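PDB 2HSI: putative peptidase M23 from Pseudomonas aeruginosa PAO1, which probably acts as a zinc metalloendopeptidase, though its substrate and function have not been established. Local coordinates for residues Ala135-Ala140 / Val201-Asp206; Phe185-Gly190 / Gly247-Thr252; Ser224-Leu229 / Met260-Ser265. One frame throughout, in Å; residues are numbered along the deposited sequence.

Contact 1 of 3, residues Ala135-Ala140 / Val201-Asp206; sequences AEQTAA and VILIGD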
# COMPACT_ATOMS: atom_id res chain seq x y z
N ALA A 135 7.73 2.21 -15.62
CA ALA A 135 6.59 3.07 -15.93
C ALA A 135 5.23 2.44 -15.60
O ALA A 135 4.32 3.12 -15.12
CB ALA A 135 6.63 3.51 -17.38
N GLU A 136 5.10 1.14 -15.88
CA GLU A 136 3.86 0.39 -15.58
C GLU A 136 3.61 0.34 -14.09
O GLU A 136 2.47 0.54 -13.63
CB GLU A 136 3.95 -1.04 -16.11
CG GLU A 136 3.81 -1.17 -17.61
CD GLU A 136 4.06 -2.59 -18.09
OE1 GLU A 136 3.91 -3.55 -17.29
OE2 GLU A 136 4.41 -2.75 -19.27
N GLN A 137 4.66 0.04 -13.33
CA GLN A 137 4.55 -0.08 -11.88
C GLN A 137 4.29 1.27 -11.21
O GLN A 137 3.50 1.36 -10.26
CB GLN A 137 5.79 -0.75 -11.31
CG GLN A 137 5.81 -2.25 -11.59
CD GLN A 137 7.11 -2.91 -11.20
OE1 GLN A 137 7.19 -3.54 -10.16
NE2 GLN A 137 8.13 -2.77 -12.04
N THR A 138 4.94 2.32 -11.72
CA THR A 138 4.73 3.69 -11.25
C THR A 138 3.27 4.14 -11.45
O THR A 138 2.62 4.65 -10.51
CB THR A 138 5.74 4.67 -11.93
OG1 THR A 138 7.08 4.29 -11.57
CG2 THR A 138 5.50 6.11 -11.50
N ALA A 139 2.74 3.88 -12.64
CA ALA A 139 1.33 4.16 -12.96
C ALA A 139 0.37 3.40 -12.05
O ALA A 139 -0.63 3.97 -11.60
CB ALA A 139 1.04 3.87 -14.41
N ALA A 140 0.67 2.13 -11.77
CA ALA A 140 -0.21 1.31 -10.92
C ALA A 140 -0.35 1.84 -9.49
O ALA A 140 -1.45 1.92 -8.94
CB ALA A 140 0.26 -0.12 -10.89
N VAL A 201 -7.24 -6.79 -9.03
CA VAL A 201 -5.92 -6.95 -9.64
C VAL A 201 -5.77 -5.91 -10.75
O VAL A 201 -6.47 -5.97 -11.76
CB VAL A 201 -5.71 -8.39 -10.18
CG1 VAL A 201 -4.30 -8.55 -10.75
CG2 VAL A 201 -5.96 -9.42 -9.07
N ILE A 202 -4.90 -4.92 -10.53
CA ILE A 202 -4.74 -3.82 -11.48
C ILE A 202 -3.43 -3.91 -12.29
O ILE A 202 -3.22 -3.12 -13.22
CB ILE A 202 -4.85 -2.44 -10.80
CG1 ILE A 202 -3.83 -2.29 -9.67
CG2 ILE A 202 -6.29 -2.22 -10.32
CD1 ILE A 202 -3.53 -0.83 -9.24
N LEU A 203 -2.58 -4.86 -11.93
CA LEU A 203 -1.32 -5.07 -12.68
C LEU A 203 -0.72 -6.46 -12.45
O LEU A 203 -0.65 -6.94 -11.33
CB LEU A 203 -0.28 -3.98 -12.36
CG LEU A 203 1.02 -3.94 -13.19
CD1 LEU A 203 0.74 -3.91 -14.68
CD2 LEU A 203 1.91 -2.78 -12.81
N ILE A 204 -0.32 -7.09 -13.55
CA ILE A 204 0.39 -8.36 -13.53
C ILE A 204 1.56 -8.18 -14.49
O ILE A 204 1.39 -7.71 -15.61
CB ILE A 204 -0.51 -9.54 -13.97
CG1 ILE A 204 -1.53 -9.87 -12.88
CG2 ILE A 204 0.31 -10.81 -14.29
CD1 ILE A 204 -2.60 -10.89 -13.32
N GLY A 205 2.75 -8.50 -14.03
CA GLY A 205 3.91 -8.42 -14.90
C GLY A 205 4.90 -9.53 -14.62
O GLY A 205 4.81 -10.23 -13.62
N ASP A 206 5.82 -9.70 -15.56
CA ASP A 206 6.98 -10.55 -15.35
C ASP A 206 8.17 -9.67 -15.67
O ASP A 206 8.56 -9.52 -16.83
CB ASP A 206 6.94 -11.81 -16.23
CG ASP A 206 7.82 -12.94 -15.68
OD1 ASP A 206 8.86 -12.67 -15.04
OD2 ASP A 206 7.48 -14.12 -15.91
O HOH W 1 3.31 -6.30 -18.01

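Contact 2 of 3, residues Phe185-Gly190 / Gly247-Thr252; sequences FAVPAG and GKVGAT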
# COMPACT_ATOMS: atom_id res chain seq x y z
N PHE A 185 8.98 -12.00 4.30
CA PHE A 185 8.58 -13.11 5.15
C PHE A 185 9.46 -14.32 4.82
O PHE A 185 9.73 -14.60 3.65
CB PHE A 185 7.11 -13.48 4.93
CG PHE A 185 6.14 -12.40 5.34
CD1 PHE A 185 5.58 -12.40 6.61
CD2 PHE A 185 5.78 -11.39 4.45
CE1 PHE A 185 4.68 -11.41 7.00
CE2 PHE A 185 4.88 -10.39 4.82
CZ PHE A 185 4.33 -10.40 6.11
N ALA A 186 9.91 -15.00 5.88
CA ALA A 186 10.69 -16.23 5.74
C ALA A 186 9.75 -17.41 5.51
O ALA A 186 9.30 -18.06 6.46
CB ALA A 186 11.55 -16.45 6.98
N VAL A 187 9.45 -17.66 4.24
CA VAL A 187 8.60 -18.78 3.81
C VAL A 187 9.22 -19.44 2.57
O VAL A 187 9.87 -18.76 1.78
CB VAL A 187 7.12 -18.37 3.53
CG1 VAL A 187 6.34 -18.16 4.83
CG2 VAL A 187 7.03 -17.14 2.64
N PRO A 188 9.03 -20.77 2.41
CA PRO A 188 9.60 -21.44 1.23
C PRO A 188 8.84 -21.15 -0.07
O PRO A 188 7.73 -20.61 -0.03
CB PRO A 188 9.48 -22.92 1.59
CG PRO A 188 8.29 -22.99 2.50
CD PRO A 188 8.33 -21.72 3.30
N ALA A 189 9.45 -21.49 -1.20
CA ALA A 189 8.79 -21.42 -2.51
C ALA A 189 7.57 -22.33 -2.56
O ALA A 189 7.61 -23.46 -2.06
CB ALA A 189 9.78 -21.78 -3.62
N GLY A 190 6.49 -21.83 -3.16
CA GLY A 190 5.24 -22.58 -3.23
C GLY A 190 4.23 -22.27 -2.13
O GLY A 190 3.11 -22.76 -2.18
N GLY A 247 -1.42 -16.20 -5.63
CA GLY A 247 -0.38 -16.99 -6.26
C GLY A 247 0.52 -17.63 -5.23
O GLY A 247 0.12 -17.79 -4.07
N LYS A 248 1.73 -17.99 -5.64
CA LYS A 248 2.65 -18.78 -4.82
C LYS A 248 4.02 -18.09 -4.72
O LYS A 248 4.49 -17.51 -5.70
CB LYS A 248 2.80 -20.19 -5.42
CG LYS A 248 1.84 -21.30 -4.91
CD LYS A 248 0.36 -20.97 -5.01
CE LYS A 248 -0.53 -22.20 -5.12
NZ LYS A 248 -0.67 -22.64 -6.54
N VAL A 249 4.64 -18.17 -3.55
CA VAL A 249 6.00 -17.63 -3.30
C VAL A 249 7.04 -18.24 -4.26
O VAL A 249 6.97 -19.42 -4.60
CB VAL A 249 6.43 -17.83 -1.81
CG1 VAL A 249 7.90 -17.43 -1.56
CG2 VAL A 249 5.54 -17.02 -0.88
N GLY A 250 7.99 -17.42 -4.72
CA GLY A 250 9.07 -17.91 -5.56
C GLY A 250 10.34 -17.08 -5.52
O GLY A 250 10.57 -16.32 -4.57
N ALA A 251 11.13 -17.21 -6.58
CA ALA A 251 12.44 -16.57 -6.68
C ALA A 251 12.67 -15.98 -8.07
O ALA A 251 13.82 -15.87 -8.51
CB ALA A 251 13.53 -17.59 -6.36
N THR A 252 11.59 -15.60 -8.75
CA THR A 252 11.69 -15.04 -10.10
C THR A 252 12.25 -13.62 -10.09
O THR A 252 12.25 -12.95 -9.05
CB THR A 252 10.34 -15.06 -10.86
OG1 THR A 252 9.33 -14.39 -10.08
CG2 THR A 252 9.91 -16.50 -11.16

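Contact 3 of 3, residues Ser224-Leu229 / Met260-Ser265; sequences SMFCHL and MHWNVS. With ZN (zinc ion), chain C.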
# COMPACT_ATOMS: atom_id res chain seq x y z
N SER A 224 -1.67 -3.13 -2.39
CA SER A 224 -0.64 -4.14 -2.10
C SER A 224 0.05 -4.57 -3.38
O SER A 224 -0.59 -4.75 -4.42
CB SER A 224 -1.22 -5.37 -1.40
OG SER A 224 -1.58 -5.08 -0.06
N MET A 225 1.36 -4.74 -3.30
CA MET A 225 2.14 -5.30 -4.40
C MET A 225 2.90 -6.51 -3.88
O MET A 225 3.38 -6.50 -2.74
CB MET A 225 3.08 -4.25 -4.99
CG MET A 225 4.01 -4.73 -6.13
SD MET A 225 5.48 -5.61 -5.54
CE MET A 225 6.75 -4.84 -6.56
N PHE A 226 2.98 -7.56 -4.70
CA PHE A 226 3.76 -8.76 -4.39
C PHE A 226 4.61 -9.12 -5.58
O PHE A 226 4.12 -9.15 -6.70
CB PHE A 226 2.84 -9.94 -4.06
CG PHE A 226 1.92 -9.68 -2.93
CD1 PHE A 226 2.32 -9.91 -1.63
CD2 PHE A 226 0.65 -9.16 -3.16
CE1 PHE A 226 1.47 -9.64 -0.58
CE2 PHE A 226 -0.20 -8.89 -2.10
CZ PHE A 226 0.21 -9.14 -0.82
N CYS A 227 5.89 -9.40 -5.34
CA CYS A 227 6.80 -9.72 -6.43
C CYS A 227 7.64 -10.97 -6.15
O CYS A 227 7.57 -11.55 -5.05
CB CYS A 227 7.67 -8.52 -6.78
SG CYS A 227 8.69 -7.93 -5.43
N HIS A 228 8.41 -11.38 -7.16
CA HIS A 228 9.20 -12.63 -7.18
C HIS A 228 8.36 -13.91 -7.09
O HIS A 228 8.87 -14.93 -6.66
CB HIS A 228 10.30 -12.65 -6.10
CG HIS A 228 11.14 -11.42 -6.06
ND1 HIS A 228 12.00 -11.06 -7.08
CD2 HIS A 228 11.26 -10.45 -5.12
CE1 HIS A 228 12.61 -9.93 -6.77
NE2 HIS A 228 12.18 -9.54 -5.58
N LEU A 229 7.10 -13.87 -7.50
CA LEU A 229 6.21 -15.04 -7.38
C LEU A 229 6.64 -16.17 -8.32
O LEU A 229 7.20 -15.91 -9.38
CB LEU A 229 4.75 -14.67 -7.67
CG LEU A 229 3.93 -14.07 -6.52
CD1 LEU A 229 4.45 -12.72 -6.11
CD2 LEU A 229 2.46 -13.95 -6.90
N MET A 260 9.71 -13.80 -0.60
CA MET A 260 8.37 -13.27 -0.38
C MET A 260 8.45 -11.77 -0.03
O MET A 260 8.82 -11.41 1.08
CB MET A 260 7.70 -14.09 0.73
CG MET A 260 6.38 -13.55 1.25
SD MET A 260 5.16 -13.26 -0.02
CE MET A 260 4.13 -12.07 0.83
N HIS A 261 8.14 -10.92 -1.00
CA HIS A 261 8.19 -9.47 -0.80
C HIS A 261 6.81 -8.84 -0.96
O HIS A 261 6.12 -9.06 -1.96
CB HIS A 261 9.19 -8.81 -1.77
CG HIS A 261 9.36 -7.33 -1.57
ND1 HIS A 261 10.38 -6.79 -0.82
CD2 HIS A 261 8.63 -6.28 -2.02
CE1 HIS A 261 10.28 -5.47 -0.82
NE2 HIS A 261 9.22 -5.14 -1.53
N TRP A 262 6.43 -8.04 0.04
CA TRP A 262 5.14 -7.35 0.09
C TRP A 262 5.33 -5.84 0.25
O TRP A 262 5.94 -5.39 1.23
CB TRP A 262 4.30 -7.92 1.24
CG TRP A 262 2.94 -7.27 1.50
CD1 TRP A 262 2.11 -6.70 0.59
CD2 TRP A 262 2.27 -7.18 2.77
NE1 TRP A 262 0.96 -6.25 1.21
CE2 TRP A 262 1.04 -6.53 2.54
CE3 TRP A 262 2.60 -7.58 4.07
CZ2 TRP A 262 0.13 -6.27 3.58
CZ3 TRP A 262 1.70 -7.31 5.10
CH2 TRP A 262 0.48 -6.66 4.84
N ASN A 263 4.84 -5.08 -0.72
CA ASN A 263 4.77 -3.61 -0.62
C ASN A 263 3.36 -3.17 -0.28
O ASN A 263 2.41 -3.76 -0.78
CB ASN A 263 5.14 -2.94 -1.95
CG ASN A 263 6.62 -3.06 -2.27
OD1 ASN A 263 7.46 -3.01 -1.38
ND2 ASN A 263 6.94 -3.21 -3.55
N VAL A 264 3.25 -2.14 0.56
CA VAL A 264 1.97 -1.46 0.78
C VAL A 264 2.15 0.01 0.42
O VAL A 264 3.10 0.65 0.87
CB VAL A 264 1.45 -1.58 2.24
CG1 VAL A 264 0.23 -0.66 2.48
CG2 VAL A 264 1.07 -3.02 2.55
N SER A 265 1.25 0.52 -0.40
CA SER A 265 1.29 1.91 -0.83
C SER A 265 0.01 2.63 -0.42
O SER A 265 -1.08 2.04 -0.40
CB SER A 265 1.51 1.98 -2.34
OG SER A 265 1.75 3.30 -2.81
ZN ZN C . 11.91 -7.80 0.21
O HOH W 2 6.24 -11.80 -2.76

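Contact 1 of 3, residues Ala135-Ala140 / Val201-Asp206
Glu-136 opens the contact through its backbone as much as its side chain: its carbonyl O lies 3.5 Å from Leu-203 CD2, while OE1 comes to 4.1 Å from Leu-203 CD1, the two side chains crossing at about a right angle. A chi1 of -74° sets CG anti to the carbonyl carbon, and the extended chain carries the carboxylate to polar partners. OE1 takes a bond of 2.9 Å from a water that also reaches Ile-204 O, weakly, and a further one from Tyr-207 OH; OE2 forms a salt bridge with Arg-132. Gln-137 adds its aliphatic part, CG lying 4.1 Å from Leu-203 CD2, and its amide then turns to other partners, OE1 to Asn-210 and NE2 to Glu-133 O.

The contact lays helix 127-141 over strand 199-207 of the seven-stranded antiparallel sheet of the M23 domain, the segment axes 9.0 Å apart and running nearly antiparallel at 164°. No direct hydrogen bond joins the segments.

Ala-140, one helical turn beyond Glu-136, presents CB to Leu-203 CD2 at 3.7 Å. The same CD2 therefore sits against both turns, and Phe-215 of the neighbouring strand 213-219 touches Gln-137, Ala-140 and Leu-203. At the C-terminal end of the helical segment, Ile-202 CD1 approaches Ala-140 O at 3.5 Å.

Contact 2 of 3, residues Phe185-Gly190 / Gly247-Thr252
Gly-190 N and Val-249 O are joined by the one hydrogen bond across these segments, 2.8 Å long with an N-H...O angle of 165°. Ala-189 CA approaches the same oxygen at 3.4 Å as a CA-H...O contact, and Ser-230 OG also bonds to it, placing several partners around one carbonyl.

Val-249 supplies the main side chain of the contact. Its CG1, anti to the backbone N (chi1 173°), meets Pro-188 O at 3.5 Å; its other branch, CG2, lies 3.8 Å from Val-187 CG2, where the two valines cross at about a right angle. Both valines also touch Met-260, which links this patch to strand 260-266. Beyond the hydrogen bond, Lys-248 covers Gly-190 with the root of its chain: CG sits 3.3 Å from Gly-190 O and CB 4.1 Å from Gly-190 CA. The rest of the lysine departs from the glycine, and NZ makes a long, weak ion pair with Asp-233. Gly-190 has a positive phi of 95°, a backbone shape glycine takes easily.

The loop between strands 183-185 and 192-194 is thus fastened to residues 248-250 by one backbone hydrogen bond and by apolar packing, to which Lys-248 contributes CB and CG rather than its charged end.

Contact 3 of 3, residues Ser224-Leu229 / Met260-Ser265
His-261, a zinc ligand, packs against Cys-227 and can be followed outward from the strand. Its CB lies 3.8 Å from Cys-227 SG and also near the edge of the His-228 ring. CG stands anti to the backbone N (chi1 -176°), and CD2 again faces the sulfur, which lies obliquely to the ring. ND1 binds the zinc ion at 2.1 Å; CE1 separates it from NE2, which donates to Asn-263 OD1 at 2.8 Å, from above the carbonyl plane and with a bent N-H...O angle of 143°. Asn-263 is therefore a second-shell residue that helps fix the ring's rotation. His-180 and Asp-184, fitting the H-x-x-x-D signature of M23 peptidases, and His-259, which forms the H-x-H signature with His-261, complete the metal site.

Strands 222-229 and 260-266 pair antiparallel within the seven-stranded sheet of the M23 domain. Met-225 and Asn-263 form a hydrogen-bonded pair, Met-225 N to Asn-263 O and Asn-263 N to Met-225 O, both 2.9 Å; His-261 shares their face of the sheet. Met-225 bends so that both SD and CE lie 3.4 Å from Asn-263 ND2.

On the other face, Phe-226 and Trp-262 lie side by side, the phenyl ring and the five-membered ring of the indole having planes 8° apart but slid so that they barely overlap. Met-260 CE touches the phenyl edge at CD1, 3.7 Å away. Trp-262 NE1 donates an almost straight, in-plane bond to Ser-224 OG, 3.1 Å away; this hydroxyl also has His-218 as a partner.

Past the N-terminal six-stranded sheet, helix 127-141 is the first element to enter a contact, and contact 1 closes the long excursion from it to strand 199-207. Within that interval begins contact 2, whose loop 185-190 is rejoined only at 247-252, so contacts 1 and 2 cross. Contact 3 opens at 224-229, before contact 2 closes, and ends at 260-265: it follows contact 1 in series and crosses contact 2. Contacts 1 and 3 reach one sheet and touch where Gln-137 OE1 packs on Met-225 CE. Contacts 2 and 3 join through Thr-252, which probably hydrogen-bonds to His-228 and Leu-229, tying the loop after strand 245-248 to the corner at 228-229.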